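Local structure of alternansucrase (Leuconostoc mesenteroides, 6HVG) at residues 389-403 against 415-428. The protein belongs to glycoside hydrolase family 70, with a TIM-barrel-clan catalytic region, choline-binding-type repeats toward both ends of the chain, and a bound calcium ion. Sequence-based numbering, arbitrary orientation.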
ATOM      1  N   ASN A 389      21.532 -43.376 -22.519  1.00 68.00           N
ATOM      2  CA  ASN A 389      20.269 -42.647 -22.583  1.00 66.28           C
ATOM      3  C   ASN A 389      20.364 -41.266 -23.211  1.00 63.60           C
ATOM      4  O   ASN A 389      19.347 -40.693 -23.575  1.00 66.76           O
ATOM      5  CB  ASN A 389      19.683 -42.510 -21.184  1.00 66.38           C
ATOM      6  CG  ASN A 389      19.568 -43.837 -20.473  1.00 67.02           C
ATOM      7  OD1 ASN A 389      19.380 -44.876 -21.096  1.00 70.53           O
ATOM      8  ND2 ASN A 389      19.679 -43.806 -19.173  1.00 67.11           N
ATOM      9  N   THR A 390      21.569 -40.734 -23.351  1.00 60.04           N
ATOM     10  CA  THR A 390      21.737 -39.386 -23.891  1.00 56.31           C
ATOM     11  C   THR A 390      21.119 -39.213 -25.287  1.00 56.31           C
ATOM     12  O   THR A 390      20.318 -38.317 -25.479  1.00 59.32           O
ATOM     13  CB  THR A 390      23.219 -38.970 -23.898  1.00 54.72           C
ATOM     14  OG1 THR A 390      23.732 -39.028 -22.568  1.00 55.60           O
ATOM     15  CG2 THR A 390      23.418 -37.561 -24.432  1.00 54.94           C
ATOM     16  N   PRO A 391      21.475 -40.054 -26.271  1.00 59.44           N
ATOM     17  CA  PRO A 391      20.858 -39.869 -27.591  1.00 61.81           C
ATOM     18  C   PRO A 391      19.333 -39.994 -27.601  1.00 60.45           C
ATOM     19  O   PRO A 391      18.694 -39.402 -28.461  1.00 60.34           O
ATOM     20  CB  PRO A 391      21.483 -40.971 -28.469  1.00 63.06           C
ATOM     21  CG  PRO A 391      22.112 -41.920 -27.530  1.00 62.95           C
ATOM     22  CD  PRO A 391      22.391 -41.201 -26.248  1.00 62.27           C
ATOM     23  N   HIS A 392      18.772 -40.772 -26.677  1.00 59.25           N
ATOM     24  CA  HIS A 392      17.321 -40.941 -26.584  1.00 62.87           C
ATOM     25  C   HIS A 392      16.638 -39.704 -25.967  1.00 63.04           C
ATOM     26  O   HIS A 392      15.629 -39.237 -26.476  1.00 62.84           O
ATOM     27  CB  HIS A 392      16.966 -42.200 -25.778  1.00 66.68           C
ATOM     28  CG  HIS A 392      17.530 -43.476 -26.342  1.00 71.25           C
ATOM     29  ND1 HIS A 392      17.624 -43.726 -27.698  1.00 75.96           N
ATOM     30  CD2 HIS A 392      18.018 -44.583 -25.730  1.00 70.97           C
ATOM     31  CE1 HIS A 392      18.157 -44.918 -27.895  1.00 75.14           C
ATOM     32  NE2 HIS A 392      18.398 -45.462 -26.718  1.00 74.63           N
ATOM     33  N   ASN A 393      17.187 -39.173 -24.875  1.00 62.20           N
ATOM     34  CA  ASN A 393      16.614 -38.015 -24.207  1.00 58.78           C
ATOM     35  C   ASN A 393      16.966 -36.683 -24.853  1.00 60.47           C
ATOM     36  O   ASN A 393      16.387 -35.668 -24.492  1.00 63.48           O
ATOM     37  CB  ASN A 393      17.026 -37.957 -22.736  1.00 58.23           C
ATOM     38  CG  ASN A 393      16.237 -38.919 -21.859  1.00 60.86           C
ATOM     39  OD1 ASN A 393      15.087 -39.255 -22.150  1.00 68.35           O
ATOM     40  ND2 ASN A 393      16.851 -39.363 -20.783  1.00 59.71           N
ATOM     41  N   ALA A 394      17.858 -36.666 -25.835  1.00 60.90           N
ATOM     42  CA  ALA A 394      18.196 -35.425 -26.524  1.00 58.03           C
ATOM     43  C   ALA A 394      16.993 -34.865 -27.276  1.00 59.63           C
ATOM     44  O   ALA A 394      16.050 -35.579 -27.613  1.00 61.94           O
ATOM     45  CB  ALA A 394      19.350 -35.654 -27.481  1.00 57.70           C
ATOM     46  N   ALA A 395      17.041 -33.569 -27.541  1.00 63.77           N
ATOM     47  CA  ALA A 395      15.981 -32.891 -28.260  1.00 65.07           C
ATOM     48  C   ALA A 395      15.896 -33.408 -29.690  1.00 64.93           C
ATOM     49  O   ALA A 395      16.927 -33.586 -30.343  1.00 63.36           O
ATOM     50  CB  ALA A 395      16.236 -31.391 -28.249  1.00 65.50           C
ATOM     51  N   LYS A 396      14.665 -33.650 -30.143  1.00 64.37           N
ATOM     52  CA  LYS A 396      14.381 -34.050 -31.521  1.00 66.02           C
ATOM     53  C   LYS A 396      14.830 -32.976 -32.487  1.00 62.66           C
ATOM     54  O   LYS A 396      15.268 -33.265 -33.590  1.00 61.17           O
ATOM     55  CB  LYS A 396      12.869 -34.278 -31.703  1.00 67.97           C
ATOM     56  CG  LYS A 396      12.417 -34.700 -33.102  1.00 68.54           C
ATOM     57  CD  LYS A 396      12.866 -36.105 -33.451  1.00 70.78           C
ATOM     58  CE  LYS A 396      12.441 -36.485 -34.862  1.00 72.71           C
ATOM     59  NZ  LYS A 396      13.016 -37.800 -35.268  1.00 72.06           N
ATOM     60  N   SER A 397      14.698 -31.734 -32.045  1.00 62.11           N
ATOM     61  CA  SER A 397      14.921 -30.576 -32.871  1.00 64.26           C
ATOM     62  C   SER A 397      15.342 -29.433 -31.953  1.00 65.69           C
ATOM     63  O   SER A 397      14.950 -29.401 -30.770  1.00 65.37           O
ATOM     64  CB  SER A 397      13.612 -30.230 -33.579  1.00 66.68           C
ATOM     65  OG  SER A 397      13.796 -29.287 -34.600  1.00 74.44           O
ATOM     66  N   TYR A 398      16.126 -28.494 -32.489  1.00 64.07           N
ATOM     67  CA  TYR A 398      16.566 -27.319 -31.721  1.00 60.81           C
ATOM     68  C   TYR A 398      15.812 -26.058 -32.158  1.00 60.35           C
ATOM     69  O   TYR A 398      16.397 -25.131 -32.722  1.00 60.52           O
ATOM     70  CB  TYR A 398      18.078 -27.121 -31.863  1.00 59.84           C
ATOM     71  CG  TYR A 398      18.890 -28.399 -31.773  1.00 59.48           C
ATOM     72  CD1 TYR A 398      18.569 -29.392 -30.855  1.00 61.09           C
ATOM     73  CD2 TYR A 398      20.007 -28.597 -32.579  1.00 60.36           C
ATOM     74  CE1 TYR A 398      19.320 -30.561 -30.760  1.00 62.40           C
ATOM     75  CE2 TYR A 398      20.771 -29.758 -32.484  1.00 62.03           C
ATOM     76  CZ  TYR A 398      20.415 -30.746 -31.577  1.00 61.95           C
ATOM     77  OH  TYR A 398      21.135 -31.917 -31.477  1.00 55.41           O
ATOM     78  N   ASP A 399      14.508 -26.026 -31.886  1.00 61.61           N
ATOM     79  CA  ASP A 399      13.640 -24.938 -32.356  1.00 67.07           C
ATOM     80  C   ASP A 399      12.281 -24.954 -31.647  1.00 67.51           C
ATOM     81  O   ASP A 399      12.037 -25.791 -30.782  1.00 64.65           O
ATOM     82  CB  ASP A 399      13.455 -25.002 -33.890  1.00 71.18           C
ATOM     83  CG  ASP A 399      12.950 -26.357 -34.374  1.00 72.43           C
ATOM     84  OD1 ASP A 399      12.284 -27.071 -33.587  1.00 73.66           O
ATOM     85  OD2 ASP A 399      13.242 -26.709 -35.540  1.00 69.84           O
ATOM     86  N   LYS A 400      11.405 -24.019 -32.014  1.00 68.88           N
ATOM     87  CA  LYS A 400      10.122 -23.853 -31.341  1.00 68.82           C
ATOM     88  C   LYS A 400       9.196 -25.067 -31.458  1.00 68.52           C
ATOM     89  O   LYS A 400       8.296 -25.221 -30.631  1.00 64.44           O
ATOM     90  CB  LYS A 400       9.418 -22.603 -31.857  1.00 75.01           C
ATOM     91  CG  LYS A 400      10.181 -21.321 -31.554  1.00 79.39           C
ATOM     92  CD  LYS A 400       9.393 -20.045 -31.825  1.00 81.95           C
ATOM     93  CE  LYS A 400      10.234 -18.821 -31.471  1.00 80.60           C
ATOM     94  NZ  LYS A 400       9.464 -17.560 -31.340  1.00 78.68           N
ATOM     95  N   SER A 401       9.420 -25.935 -32.449  1.00 70.85           N
ATOM     96  CA  SER A 401       8.628 -27.175 -32.573  1.00 75.52           C
ATOM     97  C   SER A 401       8.784 -28.064 -31.358  1.00 73.58           C
ATOM     98  O   SER A 401       7.799 -28.478 -30.749  1.00 76.22           O
ATOM     99  CB  SER A 401       9.041 -27.985 -33.797  1.00 78.94           C
ATOM    100  OG  SER A 401       8.676 -27.316 -34.980  1.00 85.46           O
ATOM    101  N   SER A 402      10.038 -28.340 -31.013  1.00 71.46           N
ATOM    102  CA  SER A 402      10.375 -29.316 -29.970  1.00 67.83           C
ATOM    103  C   SER A 402      10.529 -28.733 -28.566  1.00 62.44           C
ATOM    104  O   SER A 402      10.773 -29.486 -27.627  1.00 57.58           O
ATOM    105  CB  SER A 402      11.658 -30.057 -30.356  1.00 67.82           C
ATOM    106  OG  SER A 402      11.419 -30.878 -31.468  1.00 68.13           O
ATOM    107  N   PHE A 403      10.386 -27.412 -28.423  1.00 60.58           N
ATOM    108  CA  PHE A 403      10.550 -26.743 -27.118  1.00 60.14           C
ATOM    109  C   PHE A 403       9.429 -25.759 -26.826  1.00 57.33           C
ATOM    110  O   PHE A 403       9.213 -24.837 -27.600  1.00 57.73           O
ATOM    111  CB  PHE A 403      11.856 -25.947 -27.103  1.00 60.01           C
ATOM    112  CG  PHE A 403      13.085 -26.760 -26.807  1.00 59.45           C
ATOM    113  CD1 PHE A 403      13.331 -27.193 -25.531  1.00 56.99           C
ATOM    114  CD2 PHE A 403      14.010 -27.044 -27.810  1.00 59.10           C
ATOM    115  CE1 PHE A 403      14.464 -27.918 -25.258  1.00 58.26           C
ATOM    116  CE2 PHE A 403      15.146 -27.762 -27.542  1.00 60.35           C
ATOM    117  CZ  PHE A 403      15.377 -28.198 -26.262  1.00 59.09           C
ATOM    118  N   TRP A 415       8.350 -27.906 -21.268  1.00 54.60           N
ATOM    119  CA  TRP A 415       8.383 -29.272 -21.741  1.00 52.03           C
ATOM    120  C   TRP A 415       8.990 -29.260 -23.139  1.00 51.96           C
ATOM    121  O   TRP A 415       8.828 -28.280 -23.877  1.00 48.42           O
ATOM    122  CB  TRP A 415       6.968 -29.854 -21.765  1.00 52.93           C
ATOM    123  CG  TRP A 415       6.414 -30.184 -20.403  1.00 52.60           C
ATOM    124  CD1 TRP A 415       6.574 -29.464 -19.250  1.00 51.33           C
ATOM    125  CD2 TRP A 415       5.600 -31.311 -20.060  1.00 51.46           C
ATOM    126  NE1 TRP A 415       5.941 -30.088 -18.220  1.00 51.82           N
ATOM    127  CE2 TRP A 415       5.330 -31.223 -18.691  1.00 52.35           C
ATOM    128  CE3 TRP A 415       5.082 -32.388 -20.777  1.00 55.01           C
ATOM    129  CZ2 TRP A 415       4.556 -32.177 -18.015  1.00 55.44           C
ATOM    130  CZ3 TRP A 415       4.311 -33.345 -20.102  1.00 56.91           C
ATOM    131  CH2 TRP A 415       4.050 -33.219 -18.745  1.00 56.76           C
ATOM    132  N   TYR A 416       9.695 -30.343 -23.485  1.00 52.44           N
ATOM    133  CA  TYR A 416      10.338 -30.485 -24.789  1.00 53.56           C
ATOM    134  C   TYR A 416      10.035 -31.850 -25.402  1.00 56.48           C
ATOM    135  O   TYR A 416       9.467 -32.718 -24.736  1.00 62.73           O
ATOM    136  CB  TYR A 416      11.855 -30.245 -24.690  1.00 52.74           C
ATOM    137  CG  TYR A 416      12.656 -31.393 -24.134  1.00 51.83           C
ATOM    138  CD1 TYR A 416      12.542 -31.769 -22.813  1.00 51.69           C
ATOM    139  CD2 TYR A 416      13.538 -32.113 -24.945  1.00 54.98           C
ATOM    140  CE1 TYR A 416      13.273 -32.830 -22.307  1.00 55.04           C
ATOM    141  CE2 TYR A 416      14.283 -33.167 -24.441  1.00 55.48           C
ATOM    142  CZ  TYR A 416      14.145 -33.521 -23.122  1.00 55.39           C
ATOM    143  OH  TYR A 416      14.879 -34.569 -22.612  1.00 57.20           O
ATOM    144  N   ARG A 417      10.400 -32.025 -26.673  1.00 57.02           N
ATOM    145  CA  ARG A 417      10.206 -33.284 -27.376  1.00 58.89           C
ATOM    146  C   ARG A 417      11.519 -34.042 -27.424  1.00 57.98           C
ATOM    147  O   ARG A 417      12.401 -33.670 -28.188  1.00 61.76           O
ATOM    148  CB  ARG A 417       9.695 -33.031 -28.801  1.00 61.02           C
ATOM    149  CG  ARG A 417       9.377 -34.304 -29.583  1.00 61.85           C
ATOM    150  CD  ARG A 417       9.207 -34.064 -31.075  1.00 63.15           C
ATOM    151  NE  ARG A 417       8.884 -35.308 -31.787  1.00 65.28           N
ATOM    152  CZ  ARG A 417       8.741 -35.416 -33.106  1.00 63.77           C
ATOM    153  NH1 ARG A 417       8.908 -34.361 -33.893  1.00 64.07           N
ATOM    154  NH2 ARG A 417       8.421 -36.588 -33.634  1.00 61.19           N
ATOM    155  N   PRO A 418      11.663 -35.104 -26.611  1.00 58.38           N
ATOM    156  CA  PRO A 418      12.889 -35.905 -26.732  1.00 60.15           C
ATOM    157  C   PRO A 418      12.879 -36.731 -27.994  1.00 60.38           C
ATOM    158  O   PRO A 418      11.820 -37.045 -28.486  1.00 65.10           O
ATOM    159  CB  PRO A 418      12.843 -36.831 -25.503  1.00 60.60           C
ATOM    160  CG  PRO A 418      11.402 -36.934 -25.179  1.00 61.36           C
ATOM    161  CD  PRO A 418      10.817 -35.583 -25.507  1.00 58.83           C
ATOM    162  N   THR A 419      14.049 -37.085 -28.502  1.00 60.91           N
ATOM    163  CA  THR A 419      14.139 -37.905 -29.703  1.00 63.76           C
ATOM    164  C   THR A 419      13.304 -39.193 -29.571  1.00 66.00           C
ATOM    165  O   THR A 419      12.473 -39.497 -30.431  1.00 68.06           O
ATOM    166  CB  THR A 419      15.619 -38.239 -30.020  1.00 63.96           C
ATOM    167  OG1 THR A 419      16.347 -37.021 -30.214  1.00 60.64           O
ATOM    168  CG2 THR A 419      15.742 -39.092 -31.280  1.00 65.54           C
ATOM    169  N   ASP A 420      13.549 -39.935 -28.493  1.00 66.83           N
ATOM    170  CA  ASP A 420      12.825 -41.183 -28.188  1.00 69.94           C
ATOM    171  C   ASP A 420      12.194 -41.104 -26.791  1.00 68.79           C
ATOM    172  O   ASP A 420      12.570 -40.256 -25.967  1.00 65.86           O
ATOM    173  CB  ASP A 420      13.762 -42.410 -28.247  1.00 70.95           C
ATOM    174  CG  ASP A 420      14.369 -42.636 -29.621  1.00 71.59           C
ATOM    175  OD1 ASP A 420      13.634 -42.870 -30.599  1.00 72.93           O
ATOM    176  OD2 ASP A 420      15.611 -42.601 -29.722  1.00 75.19           O
ATOM    177  N   ILE A 421      11.252 -42.009 -26.546  1.00 72.05           N
ATOM    178  CA  ILE A 421      10.497 -42.057 -25.302  1.00 72.74           C
ATOM    179  C   ILE A 421      10.569 -43.482 -24.757  1.00 75.78           C
ATOM    180  O   ILE A 421      10.294 -44.443 -25.472  1.00 83.18           O
ATOM    181  CB  ILE A 421       9.015 -41.708 -25.543  1.00 73.87           C
ATOM    182  CG1 ILE A 421       8.842 -40.214 -25.871  1.00 73.11           C
ATOM    183  CG2 ILE A 421       8.161 -42.123 -24.337  1.00 74.51           C
ATOM    184  CD1 ILE A 421       8.804 -39.310 -24.664  1.00 73.54           C
ATOM    185  N   LEU A 422      10.909 -43.610 -23.482  1.00 75.98           N
ATOM    186  CA  LEU A 422      10.950 -44.903 -22.800  1.00 76.63           C
ATOM    187  C   LEU A 422       9.538 -45.322 -22.409  1.00 78.59           C
ATOM    188  O   LEU A 422       9.216 -45.319 -21.235  1.00 78.74           O
ATOM    189  CB  LEU A 422      11.840 -44.791 -21.556  1.00 75.37           C
ATOM    190  CG  LEU A 422      12.078 -46.022 -20.696  1.00 78.97           C
ATOM    191  CD1 LEU A 422      13.032 -46.974 -21.404  1.00 82.50           C
ATOM    192  CD2 LEU A 422      12.591 -45.675 -19.294  1.00 77.84           C
ATOM    193  N   LYS A 423       8.695 -45.681 -23.386  1.00 82.27           N
ATOM    194  CA  LYS A 423       7.285 -45.985 -23.095  1.00 84.90           C
ATOM    195  C   LYS A 423       7.216 -47.069 -22.021  1.00 83.26           C
ATOM    196  O   LYS A 423       7.991 -48.024 -22.047  1.00 80.19           O
ATOM    197  CB  LYS A 423       6.475 -46.363 -24.358  1.00 90.33           C
ATOM    198  CG  LYS A 423       6.738 -47.758 -24.916  1.00 97.04           C
ATOM    199  CD  LYS A 423       5.528 -48.347 -25.665  1.00 99.60           C
ATOM    200  CE  LYS A 423       5.890 -49.609 -26.503  1.00 97.14           C
ATOM    201  NZ  LYS A 423       5.017 -50.805 -26.271  1.00 93.63           N
ATOM    202  N   ASN A 424       6.353 -46.842 -21.032  1.00 87.41           N
ATOM    203  CA  ASN A 424       6.078 -47.805 -19.970  1.00 91.79           C
ATOM    204  C   ASN A 424       7.324 -48.237 -19.192  1.00 90.33           C
ATOM    205  O   ASN A 424       7.259 -49.165 -18.369  1.00 92.94           O
ATOM    206  CB  ASN A 424       5.368 -49.042 -20.557  1.00 97.47           C
ATOM    207  CG  ASN A 424       4.654 -49.884 -19.507  1.00 99.12           C
ATOM    208  OD1 ASN A 424       4.257 -49.387 -18.451  1.00 97.98           O
ATOM    209  ND2 ASN A 424       4.470 -51.164 -19.808  1.00101.53           N
ATOM    210  N   GLY A 425       8.444 -47.558 -19.438  1.00 85.80           N
ATOM    211  CA  GLY A 425       9.695 -47.925 -18.820  1.00 82.09           C
ATOM    212  C   GLY A 425      10.316 -49.182 -19.409  1.00 80.81           C
ATOM    213  O   GLY A 425      11.117 -49.807 -18.744  1.00 81.14           O
ATOM    214  N   ASP A 426       9.948 -49.572 -20.627  1.00 84.63           N
ATOM    215  CA  ASP A 426      10.434 -50.838 -21.195  1.00 88.88           C
ATOM    216  C   ASP A 426      11.193 -50.629 -22.475  1.00 84.02           C
ATOM    217  O   ASP A 426      12.360 -51.029 -22.596  1.00 82.84           O
ATOM    218  CB  ASP A 426       9.281 -51.819 -21.466  1.00 92.07           C
ATOM    219  CG  ASP A 426       8.694 -52.410 -20.195  1.00 96.31           C
ATOM    220  OD1 ASP A 426       7.560 -52.958 -20.224  1.00 94.23           O
ATOM    221  OD2 ASP A 426       9.381 -52.325 -19.159  1.00 99.80           O
ATOM    222  N   THR A 427      10.515 -50.019 -23.438  1.00 77.94           N
ATOM    223  CA  THR A 427      11.047 -49.943 -24.778  1.00 79.75           C
ATOM    224  C   THR A 427      11.076 -48.512 -25.271  1.00 77.85           C
ATOM    225  O   THR A 427      10.102 -47.772 -25.132  1.00 74.16           O
ATOM    226  CB  THR A 427      10.276 -50.852 -25.762  1.00 81.11           C
ATOM    227  OG1 THR A 427       8.878 -50.582 -25.688  1.00 80.59           O
ATOM    228  CG2 THR A 427      10.532 -52.315 -25.422  1.00 84.57           C
ATOM    229  N   TRP A 428      12.218 -48.135 -25.836  1.00 75.18           N
ATOM    230  CA  TRP A 428      12.403 -46.816 -26.421  1.00 72.81           C
ATOM    231  C   TRP A 428      11.715 -46.791 -27.760  1.00 73.99           C
ATOM    232  O   TRP A 428      11.936 -47.664 -28.592  1.00 76.14           O
ATOM    233  CB  TRP A 428      13.872 -46.508 -26.615  1.00 72.18           C
ATOM    234  CG  TRP A 428      14.620 -46.233 -25.347  1.00 73.87           C
ATOM    235  CD1 TRP A 428      15.431 -47.093 -24.681  1.00 71.15           C
ATOM    236  CD2 TRP A 428      14.654 -44.995 -24.613  1.00 71.36           C
ATOM    237  NE1 TRP A 428      15.975 -46.472 -23.580  1.00 70.07           N
ATOM    238  CE2 TRP A 428      15.506 -45.188 -23.515  1.00 69.20           C
ATOM    239  CE3 TRP A 428      14.048 -43.748 -24.783  1.00 70.38           C
ATOM    240  CZ2 TRP A 428      15.768 -44.183 -22.587  1.00 70.25           C
ATOM    241  CZ3 TRP A 428      14.311 -42.741 -23.856  1.00 69.92           C
ATOM    242  CH2 TRP A 428      15.163 -42.970 -22.771  1.00 69.46           C
TER
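His392 lies over the indole of Trp428. His392 CB sits above the six-membered ring of Trp428, 3.4 Å from the centroid and 16° off the normal, a CH-pi contact, while CD2 reaches the middle of the bicycle; the imidazole itself is oblique, its plane turned 33° from the five-membered ring. CG of His392 stands anti to its carbonyl carbon (chi1 -59°), which swings the imidazole over the indole. Leu422 CD1 packs on the other indole face.

His392 ND1 donates to Asp420 OD2 at 3.1 Å, on the anti side but well out of the carboxylate plane, and bent, in a His-carboxylate hydrogen bond; the carboxylate would tend to keep the proton on ND1. Tyr416 OH gives its proton to Asn393 O at 2.6 Å, in the carbonyl plane, and is also hydrogen-bonded to Thr442 OG1. Asn393 OD1 faces the indole edge but is hydrogen-bonded to Gln485 of helix 474-495.

The backbones are joined by two single bridges, Ala395 with Pro418 and Phe403 with Tyr416. Helix 390-393 and the chain after it pack against the antiparallel hairpin 420-423/427-430, which reverses through the type II turn Leu422-Gly425, and against the residues before it. Asp420 N bonds to His392 O, and Lys396 N to Arg417 O. Ala394 O, just past the short helix, is gripped twice by Thr419: Thr419 N comes at 2.7 Å nearly in line with the carbonyl, OG1 from above its plane. Arg417 N reaches Ser402 O at 2.7 Å.

Lys396 and Arg417 run side by side, Lys396 CG over one guanidinium face, 3.6 Å from Arg417 NH1; Arg417 NH2 bonds to Ser431 O. Phe403 CD1 touches Tyr416 CB at 3.5 Å, the two rings near parallel but slid apart.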